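PDB 2BL0: myosin regulatory light chain from Physarum polycephalum, which binds calcium through an EF-hand and, as a regulatory light chain, is part of the regulatory domain of a myosin II. Local coordinates for residues E50-A53 against T54-K58; E7-E10 against A11-F15. All blocks are in the same frame, centred on the assembly; numbering follows the deposited sequence.

Contact 1: E50-A53 against T54-K58. With CA (calcium ion), chain E.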
ATOM      1  N   GLU C  50     -32.760  10.635   6.747  1.00 10.59           N
ATOM      2  CA  GLU C  50     -31.586   9.846   6.321  1.00 10.57           C
ATOM      3  C   GLU C  50     -31.130   8.958   7.478  1.00  9.67           C
ATOM      4  O   GLU C  50     -30.767   7.783   7.287  1.00  9.45           O
ATOM      5  CB  GLU C  50     -30.404  10.775   5.951  0.70 11.37           C
ATOM      6  CG  GLU C  50     -30.482  11.420   4.581  0.70 12.60           C
ATOM      7  CD  GLU C  50     -29.392  12.447   4.315  0.70 14.34           C
ATOM      8  OE1 GLU C  50     -28.738  12.932   5.273  0.70 14.89           O
ATOM      9  OE2 GLU C  50     -29.194  12.775   3.119  0.70 17.19           O
ATOM     10  N   ALA C  51     -31.130   9.539   8.678  1.00  7.74           N
ATOM     11  CA  ALA C  51     -30.594   8.864   9.864  1.00  7.37           C
ATOM     12  C   ALA C  51     -31.605   7.881  10.437  1.00  7.28           C
ATOM     13  O   ALA C  51     -31.237   6.791  10.860  1.00  9.03           O
ATOM     14  CB  ALA C  51     -30.220   9.879  10.910  1.00  6.10           C
ATOM     15  N   ASP C  52     -32.875   8.265  10.421  1.00  7.21           N
ATOM     16  CA  ASP C  52     -33.959   7.460  10.968  1.00  7.07           C
ATOM     17  C   ASP C  52     -34.472   6.475   9.913  1.00  6.99           C
ATOM     18  O   ASP C  52     -35.562   6.639   9.360  1.00  7.43           O
ATOM     19  CB  ASP C  52     -35.088   8.377  11.449  1.00  7.18           C
ATOM     20  CG  ASP C  52     -36.262   7.613  12.075  1.00  8.01           C
ATOM     21  OD1 ASP C  52     -36.067   6.519  12.652  1.00  7.26           O
ATOM     22  OD2 ASP C  52     -37.437   8.069  12.038  1.00  7.19           O
ATOM     23  N   ALA C  53     -33.685   5.444   9.652  1.00  7.33           N
ATOM     24  CA  ALA C  53     -33.991   4.489   8.583  1.00  7.38           C
ATOM     25  C   ALA C  53     -35.296   3.759   8.821  1.00  6.60           C
ATOM     26  O   ALA C  53     -35.998   3.453   7.875  1.00  7.01           O
ATOM     27  CB  ALA C  53     -32.873   3.497   8.415  1.00  7.63           C
ATOM     28  N   THR C  54     -35.635   3.474  10.075  1.00  5.88           N
ATOM     29  CA  THR C  54     -36.881   2.765  10.371  1.00  6.52           C
ATOM     30  C   THR C  54     -38.099   3.664  10.287  1.00  7.33           C
ATOM     31  O   THR C  54     -39.225   3.166  10.310  1.00  7.45           O
ATOM     32  CB  THR C  54     -36.897   2.142  11.763  1.00  6.48           C
ATOM     33  OG1 THR C  54     -36.832   3.185  12.734  1.00  5.53           O
ATOM     34  CG2 THR C  54     -35.717   1.225  12.000  1.00  5.89           C
ATOM     35  N   GLY C  55     -37.885   4.975  10.225  1.00  8.09           N
ATOM     36  CA  GLY C  55     -38.974   5.923  10.013  1.00  8.76           C
ATOM     37  C   GLY C  55     -39.914   6.063  11.196  1.00  8.88           C
ATOM     38  O   GLY C  55     -41.069   6.450  11.032  1.00 10.79           O
ATOM     39  N   ASN C  56     -39.423   5.771  12.397  1.00  7.93           N
ATOM     40  CA  ASN C  56     -40.271   5.757  13.590  1.00  7.51           C
ATOM     41  C   ASN C  56     -40.172   7.035  14.454  1.00  6.99           C
ATOM     42  O   ASN C  56     -40.790   7.139  15.527  1.00  7.83           O
ATOM     43  CB  ASN C  56     -39.958   4.519  14.421  1.00  7.16           C
ATOM     44  CG  ASN C  56     -38.770   4.720  15.319  1.00  7.49           C
ATOM     45  OD1 ASN C  56     -37.746   5.200  14.863  1.00  5.84           O
ATOM     46  ND2 ASN C  56     -38.895   4.351  16.594  1.00  7.73           N
ATOM     47  N   GLY C  57     -39.400   8.013  13.986  1.00  6.55           N
ATOM     48  CA  GLY C  57     -39.210   9.284  14.683  1.00  6.26           C
ATOM     49  C   GLY C  57     -38.091   9.334  15.728  1.00  6.08           C
ATOM     50  O   GLY C  57     -37.938  10.342  16.452  1.00  5.82           O
ATOM     51  N   LYS C  58     -37.314   8.263  15.803  1.00  4.81           N
ATOM     52  CA  LYS C  58     -36.240   8.119  16.790  1.00  4.62           C
ATOM     53  C   LYS C  58     -34.995   7.503  16.139  1.00  4.94           C
ATOM     54  O   LYS C  58     -35.070   6.408  15.613  1.00  4.14           O
ATOM     55  CB  LYS C  58     -36.699   7.211  17.929  1.00  4.83           C
ATOM     56  CG  LYS C  58     -37.848   7.760  18.786  1.00  5.38           C
ATOM     57  CD  LYS C  58     -38.163   6.788  19.919  1.00  7.05           C
ATOM     58  CE  LYS C  58     -39.254   7.291  20.826  1.00  9.07           C
ATOM     59  NZ  LYS C  58     -40.585   6.942  20.315  1.00  9.46           N
TER
HETATM   60 CA    CA E1155     -35.572   4.783  14.061  1.00 23.88          CA
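Asp52 OD1, Thr54 OG1, Asn56 OD1 and the backbone O of Lys58 converge on one calcium ion, Asp52 OD1 lying 2.3 Å from the metal and Thr54 OG1 2.4 Å. Sharing the cation brings two acceptors, Asp52 OD1 and Asn56 OD1, to 3.1 Å of each other, their carboxylate and amide planes turned 54° apart. With CG anti to its own N (chi1 -179°), Asp52 carries its carboxylate in toward the loop, and chi2 turns OD1 to the calcium ion and OD2 toward Gly57 N. OD2 accepts from Gly57 N at 2.8 Å on the syn side, somewhat out of the carboxylate plane, while Asn56 N gives OD1 a weak bond. OD1 is thus held chiefly by the metal and OD2 by Gly57 N, which together fix the rotation of the carboxylate. This is the first half of an EF-hand calcium loop, entered directly from helix 41-51; Glu63 supplies both carboxylate oxygens from helix 61-72 to complete the protein ligands. Further out, a type I turn from Asp52 to Gly55 is closed by Gly55 N on Asp52 O (3.0 Å), and an Asx turn carries Lys58 N to Asn56 OD1 at 3.2 Å, from above the amide plane. Gly55 and Gly57 both adopt positive phi; at Gly57 (phi 87°) a CB would collide with the carbonyl oxygen of Asn56, which calls for glycine.

Contact 2: E7-E10 against A11-F15; sequences EFKE and AFELF
Lys9 leaves the helix with CG anti to its backbone N (chi1 180°) and then bends at chi2, while Glu13, one turn on, folds back at its own chi2 (-56°), and the two charged ends meet. Lys9 NZ lies 2.7 Å from Glu13 OE2 in a salt bridge that reaches the oxygen from above the carboxylate plane. The bent Glu13 chain also brings its CG to 3.3 Å from Lys9 O, the carbonyl that accepts from Glu13 N at 2.9 Å; the salt bridge and this backbone hydrogen bond thus link the same two residues. Phe12 places CD2 4.0 Å from Lys9 NZ, with Glu13 OE2 at the edge of the ring and in its plane. On the inner side of helix 3-15, the first helix of an EF-hand, Phe12 meets Phe61 edge-to-face and Phe8 packs on Leu65 and Met68 of helix 61-72. Glu7 instead makes a salt bridge to a basic side chain of another protein's chain. With an alanine at Lys9, Glu13 would probably lose its charged mate and be free to turn away from the Phe12 edge. Opposite charges four residues apart bridge one turn, which is likely to favour the helix.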
ATOM      1  N   GLU C   7     -15.556   6.159  17.534  1.00 12.15           N
ATOM      2  CA  GLU C   7     -15.675   7.583  17.330  1.00 11.57           C
ATOM      3  C   GLU C   7     -17.135   7.965  17.006  1.00  9.84           C
ATOM      4  O   GLU C   7     -17.665   8.963  17.504  1.00  9.21           O
ATOM      5  CB  GLU C   7     -14.766   8.010  16.190  1.00 12.02           C
ATOM      6  CG  GLU C   7     -14.723   9.498  16.001  1.00 14.89           C
ATOM      7  CD  GLU C   7     -13.627   9.934  15.066  1.00 17.73           C
ATOM      8  OE1 GLU C   7     -13.643   9.506  13.885  1.00 19.63           O
ATOM      9  OE2 GLU C   7     -12.773  10.717  15.513  1.00 20.65           O
ATOM     10  N   PHE C   8     -17.783   7.177  16.161  1.00  8.40           N
ATOM     11  CA  PHE C   8     -19.183   7.474  15.865  1.00  8.18           C
ATOM     12  C   PHE C   8     -20.049   7.292  17.092  1.00  6.96           C
ATOM     13  O   PHE C   8     -20.976   8.048  17.292  1.00  6.95           O
ATOM     14  CB  PHE C   8     -19.719   6.639  14.705  1.00  8.18           C
ATOM     15  CG  PHE C   8     -19.113   6.988  13.384  1.00  9.22           C
ATOM     16  CD1 PHE C   8     -18.840   8.314  13.046  1.00  9.74           C
ATOM     17  CD2 PHE C   8     -18.788   5.991  12.477  1.00 10.61           C
ATOM     18  CE1 PHE C   8     -18.276   8.621  11.829  1.00 10.29           C
ATOM     19  CE2 PHE C   8     -18.235   6.307  11.275  1.00 11.13           C
ATOM     20  CZ  PHE C   8     -17.978   7.631  10.955  1.00 10.43           C
ATOM     21  N   LYS C   9     -19.721   6.324  17.934  1.00  7.19           N
ATOM     22  CA  LYS C   9     -20.486   6.090  19.154  1.00  7.68           C
ATOM     23  C   LYS C   9     -20.284   7.260  20.120  1.00  7.11           C
ATOM     24  O   LYS C   9     -21.241   7.731  20.711  1.00  5.98           O
ATOM     25  CB  LYS C   9     -20.099   4.744  19.799  1.00  8.17           C
ATOM     26  CG  LYS C   9     -20.836   4.386  21.092  1.00 12.36           C
ATOM     27  CD  LYS C   9     -22.302   4.099  20.865  1.00 16.60           C
ATOM     28  CE  LYS C   9     -23.062   3.851  22.167  1.00 19.76           C
ATOM     29  NZ  LYS C   9     -24.370   4.569  22.171  1.00 20.40           N
ATOM     30  N   GLU C  10     -19.046   7.741  20.240  1.00  7.11           N
ATOM     31  CA  GLU C  10     -18.749   8.885  21.096  1.00  7.53           C
ATOM     32  C   GLU C  10     -19.537  10.117  20.644  1.00  7.40           C
ATOM     33  O   GLU C  10     -20.100  10.827  21.463  1.00  6.74           O
ATOM     34  CB  GLU C  10     -17.236   9.161  21.136  1.00  8.07           C
ATOM     35  CG  GLU C  10     -16.464   8.131  21.940  1.00 11.11           C
ATOM     36  CD  GLU C  10     -14.955   8.196  21.760  1.00 14.90           C
ATOM     37  OE1 GLU C  10     -14.472   9.002  20.944  1.00 16.39           O
ATOM     38  OE2 GLU C  10     -14.246   7.421  22.450  1.00 17.15           O
ATOM     39  N   ALA C  11     -19.605  10.342  19.334  1.00  7.07           N
ATOM     40  CA  ALA C  11     -20.352  11.464  18.777  1.00  7.10           C
ATOM     41  C   ALA C  11     -21.826  11.325  19.075  1.00  7.05           C
ATOM     42  O   ALA C  11     -22.476  12.280  19.480  1.00  6.54           O
ATOM     43  CB  ALA C  11     -20.133  11.572  17.291  1.00  7.71           C
ATOM     44  N   PHE C  12     -22.373  10.133  18.830  1.00  6.49           N
ATOM     45  CA  PHE C  12     -23.780   9.885  19.102  1.00  6.39           C
ATOM     46  C   PHE C  12     -24.095  10.188  20.582  1.00  6.32           C
ATOM     47  O   PHE C  12     -25.127  10.787  20.916  1.00  6.73           O
ATOM     48  CB  PHE C  12     -24.136   8.436  18.767  1.00  5.55           C
ATOM     49  CG  PHE C  12     -25.593   8.114  18.953  1.00  5.73           C
ATOM     50  CD1 PHE C  12     -26.500   8.352  17.937  1.00  5.81           C
ATOM     51  CD2 PHE C  12     -26.045   7.594  20.155  1.00  6.91           C
ATOM     52  CE1 PHE C  12     -27.855   8.058  18.120  1.00  6.38           C
ATOM     53  CE2 PHE C  12     -27.387   7.311  20.357  1.00  7.47           C
ATOM     54  CZ  PHE C  12     -28.291   7.540  19.325  1.00  6.84           C
ATOM     55  N   GLU C  13     -23.206   9.749  21.462  1.00  7.90           N
ATOM     56  CA  GLU C  13     -23.375   9.965  22.897  1.00  8.68           C
ATOM     57  C   GLU C  13     -23.432  11.470  23.207  1.00  8.53           C
ATOM     58  O   GLU C  13     -24.234  11.902  24.030  1.00  9.08           O
ATOM     59  CB  GLU C  13     -22.255   9.286  23.694  1.00  8.79           C
ATOM     60  CG  GLU C  13     -22.400   7.773  23.793  1.00 11.48           C
ATOM     61  CD  GLU C  13     -23.728   7.356  24.378  1.00 13.21           C
ATOM     62  OE1 GLU C  13     -23.950   7.579  25.582  1.00 14.59           O
ATOM     63  OE2 GLU C  13     -24.557   6.833  23.616  1.00 17.32           O
ATOM     64  N   LEU C  14     -22.601  12.265  22.546  1.00  8.80           N
ATOM     65  CA  LEU C  14     -22.627  13.722  22.754  1.00 10.08           C
ATOM     66  C   LEU C  14     -23.936  14.291  22.260  1.00 10.08           C
ATOM     67  O   LEU C  14     -24.490  15.208  22.870  1.00 10.92           O
ATOM     68  CB  LEU C  14     -21.480  14.440  22.018  1.00 10.07           C
ATOM     69  CG  LEU C  14     -20.079  14.365  22.599  1.00 12.20           C
ATOM     70  CD1 LEU C  14     -19.186  15.377  21.874  1.00 14.58           C
ATOM     71  CD2 LEU C  14     -20.062  14.614  24.109  1.00 14.24           C
ATOM     72  N   PHE C  15     -24.459  13.734  21.165  1.00 10.11           N
ATOM     73  CA  PHE C  15     -25.735  14.178  20.611  1.00 10.41           C
ATOM     74  C   PHE C  15     -26.947  13.669  21.420  1.00 11.49           C
ATOM     75  O   PHE C  15     -28.085  14.077  21.146  1.00 13.07           O
ATOM     76  CB  PHE C  15     -25.885  13.742  19.150  1.00  9.72           C
ATOM     77  CG  PHE C  15     -24.747  14.190  18.243  1.00  8.59           C
ATOM     78  CD1 PHE C  15     -23.976  15.323  18.535  1.00  8.70           C
ATOM     79  CD2 PHE C  15     -24.446  13.471  17.101  1.00  9.30           C
ATOM     80  CE1 PHE C  15     -22.937  15.701  17.725  1.00  8.56           C
ATOM     81  CE2 PHE C  15     -23.418  13.855  16.279  1.00  9.39           C
ATOM     82  CZ  PHE C  15     -22.662  14.967  16.576  1.00  8.40           C
TER

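The two contacts lie in series along the chain, in successive EF-hands of one EF-hand pair: contact 2 on the first helix of the pair, contact 1 in the calcium loop of the second hand. Their centres are about 17 Å apart and their nearest atoms about 7 Å, without touching. Helix 61-72 stands between them, supplying a calcium ligand on one side and packing against helix 3-15 on the other. Phe12 accordingly comes within about 7 Å of Glu63, side chain to side chain, and about 9 Å of the calcium ion, which it does not bind. Strands 22-24 and 58-60 pair antiparallel and tie the two hands together: Phe12 and Phe15 touch Ile23, and Asp52 touches Ile59.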